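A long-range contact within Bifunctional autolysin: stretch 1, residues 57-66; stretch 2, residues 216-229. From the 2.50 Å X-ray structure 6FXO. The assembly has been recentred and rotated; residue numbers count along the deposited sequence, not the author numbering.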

# COMPACT_ATOMS: atom_id res chain seq x y z
N ASP A 57 6.17 2.42 -17.84
CA ASP A 57 5.85 1.03 -17.61
C ASP A 57 4.45 0.89 -17.00
O ASP A 57 4.16 1.49 -15.95
CB ASP A 57 6.88 0.41 -16.67
CG ASP A 57 6.78 -1.09 -16.64
OD1 ASP A 57 5.94 -1.61 -15.88
OD2 ASP A 57 7.54 -1.75 -17.38
N PRO A 58 3.58 0.10 -17.64
CA PRO A 58 2.21 -0.11 -17.12
C PRO A 58 2.10 -0.69 -15.68
O PRO A 58 1.10 -0.41 -15.03
CB PRO A 58 1.61 -1.18 -18.07
CG PRO A 58 2.55 -1.21 -19.29
CD PRO A 58 3.92 -0.88 -18.70
N ALA A 59 3.03 -1.55 -15.20
CA ALA A 59 2.90 -2.06 -13.86
C ALA A 59 3.58 -1.03 -12.94
O ALA A 59 2.98 -0.64 -11.93
CB ALA A 59 3.56 -3.44 -13.66
N LEU A 60 4.79 -0.57 -13.35
CA LEU A 60 5.53 0.42 -12.55
C LEU A 60 4.79 1.77 -12.29
O LEU A 60 4.97 2.31 -11.21
CB LEU A 60 6.97 0.71 -13.07
CG LEU A 60 7.98 -0.45 -13.42
CD1 LEU A 60 9.35 0.15 -13.64
CD2 LEU A 60 8.16 -1.48 -12.35
N LYS A 61 3.92 2.28 -13.21
CA LYS A 61 3.27 3.54 -12.88
C LYS A 61 2.36 3.45 -11.64
O LYS A 61 1.98 4.46 -11.12
CB LYS A 61 2.48 4.18 -14.06
CG LYS A 61 1.41 3.29 -14.75
CD LYS A 61 0.85 3.98 -16.04
CE LYS A 61 -0.29 3.24 -16.74
NZ LYS A 61 -0.79 3.90 -18.00
N TYR A 62 2.03 2.21 -11.14
CA TYR A 62 1.17 2.17 -9.99
C TYR A 62 1.72 2.76 -8.72
O TYR A 62 0.95 2.96 -7.79
CB TYR A 62 0.34 0.83 -9.87
CG TYR A 62 -0.84 0.74 -10.85
CD1 TYR A 62 -0.63 0.53 -12.20
CD2 TYR A 62 -2.15 0.96 -10.42
CE1 TYR A 62 -1.68 0.54 -13.11
CE2 TYR A 62 -3.25 0.96 -11.34
CZ TYR A 62 -2.99 0.74 -12.66
OH TYR A 62 -4.05 0.63 -13.52
N GLN A 63 3.09 3.06 -8.68
CA GLN A 63 3.70 3.64 -7.50
C GLN A 63 3.24 5.10 -7.39
O GLN A 63 3.41 5.71 -6.35
CB GLN A 63 5.24 3.53 -7.48
CG GLN A 63 6.04 4.24 -8.56
CD GLN A 63 7.38 3.54 -8.57
OE1 GLN A 63 8.28 3.81 -7.67
NE2 GLN A 63 7.53 2.57 -9.58
N PHE A 64 2.77 5.63 -8.49
CA PHE A 64 2.26 7.01 -8.55
C PHE A 64 0.73 7.07 -8.37
O PHE A 64 0.15 8.15 -8.41
CB PHE A 64 2.70 7.76 -9.76
CG PHE A 64 4.15 7.61 -10.12
CD1 PHE A 64 5.18 8.10 -9.27
CD2 PHE A 64 4.52 6.94 -11.27
CE1 PHE A 64 6.47 7.90 -9.59
CE2 PHE A 64 5.86 6.76 -11.59
CZ PHE A 64 6.83 7.23 -10.75
N LEU A 65 0.07 5.90 -8.24
CA LEU A 65 -1.38 5.93 -8.05
C LEU A 65 -1.68 6.59 -6.65
O LEU A 65 -1.03 6.24 -5.68
CB LEU A 65 -1.99 4.48 -8.06
CG LEU A 65 -3.47 4.31 -7.75
CD1 LEU A 65 -4.37 4.60 -9.06
CD2 LEU A 65 -3.79 2.94 -7.07
N ARG A 66 -2.67 7.48 -6.54
CA ARG A 66 -2.97 8.06 -5.24
C ARG A 66 -3.87 7.17 -4.39
O ARG A 66 -5.00 6.86 -4.73
CB ARG A 66 -3.61 9.48 -5.38
CG ARG A 66 -2.72 10.60 -5.96
CD ARG A 66 -1.79 11.34 -4.94
NE ARG A 66 -2.60 12.12 -4.00
CZ ARG A 66 -2.79 13.44 -4.03
NH1 ARG A 66 -2.22 14.17 -4.98
NH2 ARG A 66 -3.59 14.01 -3.15
N TRP A 216 11.49 -1.31 -3.34
CA TRP A 216 10.23 -1.38 -2.61
C TRP A 216 8.96 -0.71 -3.26
O TRP A 216 7.92 -1.30 -3.06
CB TRP A 216 10.45 -0.72 -1.26
CG TRP A 216 9.23 -0.87 -0.27
CD1 TRP A 216 9.00 -1.87 0.64
CD2 TRP A 216 8.08 0.03 -0.18
NE1 TRP A 216 7.79 -1.67 1.30
CE2 TRP A 216 7.21 -0.51 0.79
CE3 TRP A 216 7.75 1.22 -0.83
CZ2 TRP A 216 6.02 0.13 1.15
CZ3 TRP A 216 6.60 1.89 -0.46
CH2 TRP A 216 5.74 1.34 0.53
N ALA A 217 9.03 0.48 -3.96
CA ALA A 217 7.79 1.03 -4.53
C ALA A 217 7.51 0.24 -5.80
O ALA A 217 6.33 0.11 -6.19
CB ALA A 217 7.85 2.58 -4.82
N ASN A 218 8.58 -0.19 -6.47
CA ASN A 218 8.38 -0.98 -7.70
C ASN A 218 7.74 -2.36 -7.40
O ASN A 218 6.86 -2.83 -8.12
CB ASN A 218 9.70 -1.27 -8.47
CG ASN A 218 10.52 -0.08 -8.86
OD1 ASN A 218 9.97 0.92 -9.33
ND2 ASN A 218 11.86 -0.15 -8.81
N ILE A 219 8.16 -2.99 -6.31
CA ILE A 219 7.58 -4.28 -6.01
C ILE A 219 6.13 -4.11 -5.65
O ILE A 219 5.30 -4.81 -6.21
CB ILE A 219 8.39 -4.96 -4.89
CG1 ILE A 219 9.68 -5.53 -5.44
CG2 ILE A 219 7.57 -6.03 -4.14
CD1 ILE A 219 10.50 -5.93 -4.25
N ASN A 220 5.85 -3.11 -4.73
CA ASN A 220 4.51 -2.87 -4.33
C ASN A 220 3.66 -2.38 -5.53
O ASN A 220 2.45 -2.66 -5.56
CB ASN A 220 4.50 -2.01 -3.09
CG ASN A 220 5.12 -2.81 -1.93
OD1 ASN A 220 4.41 -3.67 -1.42
ND2 ASN A 220 6.41 -2.62 -1.45
N ALA A 221 4.26 -1.69 -6.51
CA ALA A 221 3.45 -1.27 -7.57
C ALA A 221 3.01 -2.53 -8.34
O ALA A 221 1.85 -2.56 -8.80
CB ALA A 221 4.09 -0.27 -8.49
N LYS A 222 3.91 -3.58 -8.40
CA LYS A 222 3.60 -4.83 -9.12
C LYS A 222 2.41 -5.54 -8.51
O LYS A 222 1.46 -5.96 -9.21
CB LYS A 222 4.83 -5.83 -9.17
CG LYS A 222 5.89 -5.56 -10.30
CD LYS A 222 7.34 -6.17 -10.05
CE LYS A 222 8.40 -5.87 -11.14
NZ LYS A 222 9.80 -6.45 -10.91
N ILE A 223 2.42 -5.67 -7.19
CA ILE A 223 1.32 -6.34 -6.53
C ILE A 223 0.01 -5.58 -6.64
O ILE A 223 -1.05 -6.23 -6.63
CB ILE A 223 1.72 -6.42 -5.05
CG1 ILE A 223 3.02 -7.20 -4.80
CG2 ILE A 223 0.62 -6.97 -4.21
CD1 ILE A 223 3.37 -6.89 -3.29
N ILE A 224 0.04 -4.28 -6.73
CA ILE A 224 -1.19 -3.48 -6.81
C ILE A 224 -1.79 -3.56 -8.14
O ILE A 224 -2.99 -3.68 -8.27
CB ILE A 224 -0.97 -1.97 -6.42
CG1 ILE A 224 -0.80 -1.77 -4.93
CG2 ILE A 224 -2.11 -1.08 -6.98
CD1 ILE A 224 -0.16 -0.43 -4.72
N LYS A 225 -0.96 -3.47 -9.13
CA LYS A 225 -1.49 -3.55 -10.43
C LYS A 225 -2.00 -4.96 -10.59
O LYS A 225 -2.96 -5.15 -11.31
CB LYS A 225 -0.40 -3.28 -11.48
CG LYS A 225 -0.89 -3.31 -12.93
CD LYS A 225 -0.27 -4.46 -13.72
CE LYS A 225 -0.49 -4.40 -15.21
NZ LYS A 225 0.33 -5.41 -15.94
N GLY A 226 -1.44 -5.94 -9.85
CA GLY A 226 -1.94 -7.31 -10.02
C GLY A 226 -3.35 -7.41 -9.49
O GLY A 226 -4.20 -8.06 -10.11
N TYR A 227 -3.61 -6.75 -8.40
CA TYR A 227 -4.94 -6.82 -7.90
C TYR A 227 -5.88 -6.06 -8.84
O TYR A 227 -6.99 -6.50 -9.02
CB TYR A 227 -5.09 -6.16 -6.48
CG TYR A 227 -4.40 -6.86 -5.37
CD1 TYR A 227 -4.92 -8.02 -4.80
CD2 TYR A 227 -3.17 -6.43 -4.91
CE1 TYR A 227 -4.24 -8.72 -3.83
CE2 TYR A 227 -2.48 -7.11 -3.93
CZ TYR A 227 -3.02 -8.26 -3.39
OH TYR A 227 -2.37 -8.94 -2.40
N TYR A 228 -5.44 -4.94 -9.46
CA TYR A 228 -6.28 -4.19 -10.35
C TYR A 228 -6.72 -5.02 -11.51
O TYR A 228 -7.87 -4.89 -11.90
CB TYR A 228 -5.59 -2.91 -10.92
CG TYR A 228 -5.95 -1.67 -10.15
CD1 TYR A 228 -5.14 -1.22 -9.10
CD2 TYR A 228 -7.11 -0.95 -10.46
CE1 TYR A 228 -5.49 -0.08 -8.36
CE2 TYR A 228 -7.48 0.17 -9.72
CZ TYR A 228 -6.67 0.61 -8.68
OH TYR A 228 -7.06 1.74 -8.00
N ASP A 229 -5.85 -5.81 -12.07
CA ASP A 229 -6.20 -6.66 -13.19
C ASP A 229 -7.14 -7.79 -12.81
O ASP A 229 -7.95 -8.18 -13.62
CB ASP A 229 -4.95 -7.25 -13.88
CG ASP A 229 -3.99 -6.22 -14.43
OD1 ASP A 229 -4.45 -5.20 -14.96
OD2 ASP A 229 -2.77 -6.49 -14.41

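The contact is a largely apolar packing of a short 3-10 segment and its flanking loop residues against one side of a helix, fastened at one end by a single side-chain hydrogen bond, and it buries 629 Å² counted over both sides. Its closest backbone approach lies at Ala-221, whose CA is 4.8 Å from the CA of Tyr-62. The small side chain permits this: Ala-221 CB points toward the 3-10 segment and meets backbone as much as side chain, lying 3.5 Å from Gln-63 N, 3.6 Å from Ala-59 O and 3.9 Å from Leu-60 O. It also packs against Tyr-62, with the two CB atoms 4.1 Å apart.

Tyr-62 has the largest area covered by the opposing stretch. Its side chain, with chi1 in the m well, lies among residues one and two helical turns beyond Ala-221. Lys-225 CB sits over one face of the ring, 3.9 Å from Tyr-62 CD1, while Ile-224 CG2 approaches Tyr-62 CD2 obliquely at 4.0 Å. Farther along the helix, Tyr-62 CE2 comes within 3.7 Å of Tyr-228 CD1 and lies over a face of the Tyr-228 ring. The two ring planes are inclined at 45°, with centroids 5.1 Å apart, so the pair is oblique. Leu-65 extends this apolar patch: its CD2 is 3.7 Å from Tyr-228 CE1 and 4.4 Å from Ile-224 CG2. Both tyrosine hydroxyls are hydrogen-bonded elsewhere in the structure.

At the other end, Gln-63 provides the polar link. Its NE2 donates to Asn-218 OD1 at 3.0 Å with a nearly straight N-H...O angle of 166°, and the same nitrogen donates to Leu-60 O, also at 3.0 Å. The amide nitrogen thus bridges Asn-218 OD1 and Leu-60 O, which also accepts from Gln-63 N. Gln-63 OE1 lies 3.1 Å from Ala-217 CB, a close contact with a methyl group. Nearby, the CB of Leu-60 points sideways, but the end of its side chain comes nearer the helix, placing CD2 4.2 Å from Asn-218 CB.

The start of stretch 1 is held by Asp-57, whose OD1 accepts from Ala-59 N and Leu-60 N, each at 3.0 Å. Asp-57 itself does not touch the helix. Ala-59 CB packs 4.0 Å from Lys-225 CD, so the lysine contributes its aliphatic portion to this border, while its NZ forms a long salt bridge of 3.6 Å with Asp-229 OD2 within the helix.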